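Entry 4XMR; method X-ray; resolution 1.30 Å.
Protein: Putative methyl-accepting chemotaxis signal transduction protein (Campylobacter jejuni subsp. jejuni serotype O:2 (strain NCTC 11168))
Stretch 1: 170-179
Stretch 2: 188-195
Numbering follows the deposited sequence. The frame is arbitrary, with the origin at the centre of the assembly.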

ATOM      1  N   VAL B 170       7.655  -0.700  -7.053  1.00 12.19           N
ATOM      2  CA  VAL B 170       9.080  -0.410  -6.961  1.00 12.66           C
ATOM      3  C   VAL B 170       9.477   0.698  -7.938  1.00 15.64           C
ATOM      4  O   VAL B 170      10.245   1.604  -7.590  1.00 16.60           O
ATOM      5  CB  VAL B 170       9.916  -1.669  -7.213  1.00 15.22           C
ATOM      6  CG1 VAL B 170      11.413  -1.318  -7.338  1.00 18.03           C
ATOM      7  CG2 VAL B 170       9.694  -2.650  -6.092  1.00 16.29           C
ATOM      8  N   ALA B 171       8.943   0.641  -9.153  1.00 16.51           N
ATOM      9  CA  ALA B 171       9.294   1.623 -10.175  1.00 18.79           C
ATOM     10  C   ALA B 171       8.957   3.063  -9.783  1.00 19.89           C
ATOM     11  O   ALA B 171       9.581   4.009 -10.271  1.00 25.03           O
ATOM     12  CB  ALA B 171       8.640   1.262 -11.500  1.00 21.18           C
ATOM     13  N   LYS B 172       7.990   3.233  -8.892  1.00 16.95           N
ATOM     14  CA  LYS B 172       7.576   4.571  -8.479  1.00 16.43           C
ATOM     15  C   LYS B 172       8.420   5.133  -7.346  1.00 16.95           C
ATOM     16  O   LYS B 172       8.326   6.310  -7.023  1.00 21.77           O
ATOM     17  CB  LYS B 172       6.099   4.567  -8.062  1.00 18.36           C
ATOM     18  CG  LYS B 172       5.111   4.381  -9.207  1.00 22.84           C
ATOM     19  CD  LYS B 172       3.676   4.426  -8.687  1.00 30.72           C
ATOM     20  CE  LYS B 172       2.661   4.364  -9.817  1.00 37.87           C
ATOM     21  NZ  LYS B 172       2.737   5.563 -10.699  1.00 49.41           N
ATOM     22  N   THR B 173       9.236   4.288  -6.732  1.00 14.40           N
ATOM     23  CA  THR B 173      10.032   4.748  -5.603  1.00 13.71           C
ATOM     24  C   THR B 173      11.190   5.634  -6.057  1.00 13.33           C
ATOM     25  O   THR B 173      11.734   5.443  -7.143  1.00 13.38           O
ATOM     26  CB  THR B 173      10.633   3.571  -4.802  1.00 13.15           C
ATOM     27  OG1 THR B 173      11.563   2.844  -5.621  1.00 13.92           O
ATOM     28  CG2 THR B 173       9.536   2.641  -4.272  1.00 15.09           C
ATOM     29  N   PRO B 174      11.584   6.595  -5.216  1.00 13.78           N
ATOM     30  CA  PRO B 174      12.797   7.369  -5.525  1.00 14.92           C
ATOM     31  C   PRO B 174      14.057   6.506  -5.523  1.00 12.95           C
ATOM     32  O   PRO B 174      14.075   5.387  -5.000  1.00 12.93           O
ATOM     33  CB  PRO B 174      12.870   8.376  -4.378  1.00 17.29           C
ATOM     34  CG  PRO B 174      12.094   7.712  -3.254  1.00 22.82           C
ATOM     35  CD  PRO B 174      10.985   6.972  -3.926  1.00 16.57           C
ATOM     36  N   GLY B 175      15.119   7.038  -6.112  1.00 14.84           N
ATOM     37  CA  GLY B 175      16.389   6.343  -6.129  1.00 13.79           C
ATOM     38  C   GLY B 175      16.469   5.270  -7.195  1.00 12.01           C
ATOM     39  O   GLY B 175      15.448   4.723  -7.652  1.00 12.02           O
ATOM     40  N   ASN B 176      17.703   4.951  -7.578  1.00 11.73           N
ATOM     41  CA  ASN B 176      17.949   3.893  -8.535  1.00 11.23           C
ATOM     42  C   ASN B 176      17.943   2.555  -7.811  1.00 11.85           C
ATOM     43  O   ASN B 176      19.005   1.936  -7.589  1.00 11.51           O
ATOM     44  CB  ASN B 176      19.273   4.118  -9.244  1.00 12.59           C
ATOM     45  CG  ASN B 176      19.517   3.107 -10.330  1.00 13.73           C
ATOM     46  OD1 ASN B 176      18.615   2.790 -11.115  1.00 14.45           O
ATOM     47  ND2 ASN B 176      20.738   2.587 -10.388  1.00 16.19           N
ATOM     48  N   THR B 177      16.742   2.133  -7.415  1.00 10.52           N
ATOM     49  CA  THR B 177      16.581   0.919  -6.636  1.00 10.02           C
ATOM     50  C   THR B 177      16.024  -0.204  -7.495  1.00 10.06           C
ATOM     51  O   THR B 177      15.325   0.029  -8.485  1.00 12.06           O
ATOM     52  CB  THR B 177      15.677   1.139  -5.419  1.00 10.35           C
ATOM     53  OG1 THR B 177      14.396   1.587  -5.876  1.00 11.53           O
ATOM     54  CG2 THR B 177      16.265   2.184  -4.472  1.00 12.20           C
ATOM     55  N   PHE B 178      16.354  -1.432  -7.115  1.00 10.49           N
ATOM     56  CA  PHE B 178      15.932  -2.604  -7.866  1.00 10.65           C
ATOM     57  C   PHE B 178      15.933  -3.839  -6.976  1.00 10.54           C
ATOM     58  O   PHE B 178      16.483  -3.814  -5.882  1.00 11.73           O
ATOM     59  CB  PHE B 178      16.753  -2.789  -9.159  1.00 12.06           C
ATOM     60  CG  PHE B 178      18.255  -2.717  -8.975  1.00 11.86           C
ATOM     61  CD1 PHE B 178      18.901  -1.486  -8.937  1.00 12.75           C
ATOM     62  CD2 PHE B 178      19.028  -3.870  -8.911  1.00 13.72           C
ATOM     63  CE1 PHE B 178      20.284  -1.404  -8.790  1.00 12.73           C
ATOM     64  CE2 PHE B 178      20.417  -3.793  -8.771  1.00 13.83           C
ATOM     65  CZ  PHE B 178      21.033  -2.557  -8.714  1.00 12.42           C
ATOM     66  N   LEU B 179      15.264  -4.891  -7.439  1.00 11.28           N
ATOM     67  CA  LEU B 179      15.114  -6.129  -6.690  1.00 11.78           C
ATOM     68  C   LEU B 179      15.586  -7.317  -7.502  1.00 12.44           C
ATOM     69  O   LEU B 179      15.277  -7.414  -8.687  1.00 14.22           O
ATOM     70  CB  LEU B 179      13.642  -6.391  -6.356  1.00 14.79           C
ATOM     71  CG  LEU B 179      12.851  -5.429  -5.493  1.00 15.75           C
ATOM     72  CD1 LEU B 179      11.447  -6.011  -5.296  1.00 14.85           C
ATOM     73  CD2 LEU B 179      13.542  -5.199  -4.159  1.00 16.06           C
ATOM     74  N   ALA B 188      12.603  -6.559 -10.343  1.00 15.19           N
ATOM     75  CA  ALA B 188      11.937  -5.258 -10.423  1.00 13.76           C
ATOM     76  C   ALA B 188      12.986  -4.151 -10.454  1.00 14.90           C
ATOM     77  O   ALA B 188      14.084  -4.334  -9.932  1.00 14.86           O
ATOM     78  CB  ALA B 188      11.002  -5.047  -9.234  1.00 15.26           C
ATOM     79  N   ALA B 189      12.670  -3.013 -11.073  1.00 15.29           N
ATOM     80  CA  ALA B 189      13.622  -1.902 -11.139  1.00 15.48           C
ATOM     81  C   ALA B 189      12.937  -0.559 -11.378  1.00 14.71           C
ATOM     82  O   ALA B 189      11.941  -0.483 -12.097  1.00 17.53           O
ATOM     83  CB  ALA B 189      14.664  -2.166 -12.228  1.00 16.44           C
ATOM     84  N   THR B 190      13.476   0.495 -10.775  1.00 17.45           N
ATOM     85  CA  THR B 190      13.018   1.859 -11.020  1.00 17.42           C
ATOM     86  C   THR B 190      13.317   2.265 -12.455  1.00 18.68           C
ATOM     87  O   THR B 190      12.475   2.844 -13.154  1.00 21.31           O
ATOM     88  CB  THR B 190      13.712   2.823 -10.074  1.00 20.43           C
ATOM     89  OG1 THR B 190      13.401   2.442  -8.731  1.00 23.96           O
ATOM     90  CG2 THR B 190      13.252   4.250 -10.320  1.00 22.21           C
ATOM     91  N   ASN B 191      14.532   1.967 -12.886  1.00 18.19           N
ATOM     92  CA  ASN B 191      14.911   2.141 -14.277  1.00 19.97           C
ATOM     93  C   ASN B 191      14.576   0.841 -14.990  1.00 20.89           C
ATOM     94  O   ASN B 191      15.293  -0.146 -14.854  1.00 20.24           O
ATOM     95  CB  ASN B 191      16.405   2.458 -14.363  1.00 22.38           C
ATOM     96  CG  ASN B 191      16.922   2.524 -15.791  1.00 27.51           C
ATOM     97  OD1 ASN B 191      16.159   2.443 -16.756  1.00 25.86           O
ATOM     98  ND2 ASN B 191      18.235   2.687 -15.929  1.00 29.26           N
ATOM     99  N   LYS B 192      13.471   0.835 -15.731  1.00 21.92           N
ATOM    100  CA  LYS B 192      12.977  -0.399 -16.336  1.00 24.94           C
ATOM    101  C   LYS B 192      13.935  -1.000 -17.362  1.00 25.46           C
ATOM    102  O   LYS B 192      13.767  -2.147 -17.764  1.00 27.18           O
ATOM    103  CB  LYS B 192      11.555  -0.228 -16.892  1.00 31.38           C
ATOM    104  CG  LYS B 192      10.504  -0.144 -15.783  1.00 35.08           C
ATOM    105  CD  LYS B 192       9.068  -0.052 -16.298  1.00 40.08           C
ATOM    106  CE  LYS B 192       8.100   0.213 -15.142  1.00 46.88           C
ATOM    107  NZ  LYS B 192       6.667   0.291 -15.553  1.00 53.11           N
ATOM    108  N   GLU B 193      14.950  -0.237 -17.765  1.00 23.61           N
ATOM    109  CA  GLU B 193      16.004  -0.780 -18.616  1.00 27.47           C
ATOM    110  C   GLU B 193      16.822  -1.877 -17.926  1.00 25.00           C
ATOM    111  O   GLU B 193      17.365  -2.767 -18.588  1.00 26.67           O
ATOM    112  CB  GLU B 193      16.932   0.330 -19.119  1.00 27.98           C
ATOM    113  CG  GLU B 193      16.306   1.244 -20.161  1.00 39.66           C
ATOM    114  CD  GLU B 193      17.340   1.904 -21.062  1.00 51.96           C
ATOM    115  OE1 GLU B 193      18.516   2.020 -20.652  1.00 51.70           O
ATOM    116  OE2 GLU B 193      16.981   2.298 -22.192  1.00 60.93           O
ATOM    117  N   LEU B 194      16.919  -1.812 -16.602  1.00 23.46           N
ATOM    118  CA  LEU B 194      17.651  -2.824 -15.840  1.00 21.49           C
ATOM    119  C   LEU B 194      17.007  -4.202 -15.944  1.00 23.19           C
ATOM    120  O   LEU B 194      17.626  -5.202 -15.589  1.00 25.01           O
ATOM    121  CB  LEU B 194      17.766  -2.423 -14.366  1.00 21.42           C
ATOM    122  CG  LEU B 194      18.648  -1.215 -14.063  1.00 22.05           C
ATOM    123  CD1 LEU B 194      18.840  -1.088 -12.556  1.00 21.84           C
ATOM    124  CD2 LEU B 194      19.996  -1.298 -14.782  1.00 27.19           C
ATOM    125  N   LEU B 195      15.769  -4.253 -16.431  1.00 20.51           N
ATOM    126  CA  LEU B 195      15.054  -5.520 -16.540  1.00 20.70           C
ATOM    127  C   LEU B 195      15.456  -6.312 -17.775  1.00 21.69           C
ATOM    128  O   LEU B 195      15.206  -7.515 -17.866  1.00 22.17           O
ATOM    129  CB  LEU B 195      13.547  -5.283 -16.552  1.00 21.84           C
ATOM    130  CG  LEU B 195      12.975  -4.685 -15.262  1.00 22.41           C
ATOM    131  CD1 LEU B 195      11.481  -4.452 -15.408  1.00 23.48           C
ATOM    132  CD2 LEU B 195      13.264  -5.578 -14.067  1.00 24.50           C
TER
HETATM  133  O   HOH W   1      10.288   4.138 -13.225  1.00 39.50           O
HETATM  134  O   HOH W   2      16.515   1.091 -10.963  1.00 18.32           O
HETATM  135  O   HOH W   3      19.857   3.177 -13.553  1.00 33.99           O

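Two antiparallel strands, 177-179 and 188-189, join the stretches. Leu 179 and Ala 188 form the hydrogen-bonded pair: Leu 179 N donates to Ala 188 O (2.8 Å) and Ala 188 N to Leu 179 O (3.3 Å), both nearly straight, so each residue's amide and carbonyl are satisfied by the other. Phe 178 and Ala 189 make the neighbouring non-hydrogen-bonded pair, their CA atoms 4.1 Å apart. Beyond it, where the second strand ends, one more backbone bond forms: Thr 190 N donates to Thr 177 O (3.0 Å). Thr 177 O is heavily used, accepting also from Thr 190 OG1 (3.1 Å) and from water 2 (2.9 Å).

With its proton committed to Thr 177 O, Thr 190 OG1 sits among other oxygens, 3.1 Å from Thr 177 OG1 and 3.2 Å from Gly 175 O. Thr 173 closes the preceding turn, where its N (3.0 Å) and OG1 (2.7 Å) both donate to Val 170 O.

Water extends the polar seam. Water 1 donates to Ala 171 O (3.0 Å) and Thr 190 O (2.5 Å), linking carbonyls that lack a direct partner across the stretches. Water 2 accepts from Asn 191 N (2.9 Å) and donates to Asn 176 OD1 (2.7 Å); water 3 donates to the same OD1 (2.8 Å) and accepts from Asn 191 ND2 (2.9 Å). The two asparagines are thus coupled through solvent.

Apolar contacts fill both sheet faces. On one, Ala 188 CB lies 4.1 Å from Leu 179 CD1 and 4.1 Å from Val 170 CB. On the other, Phe 178 CB meets Ala 189 CB at 3.8 Å, while Leu 194, carried by the 3-10 segment, places CD1 over the Phe 178 ring face, 4.1 Å from its centroid, in a CH-pi contact.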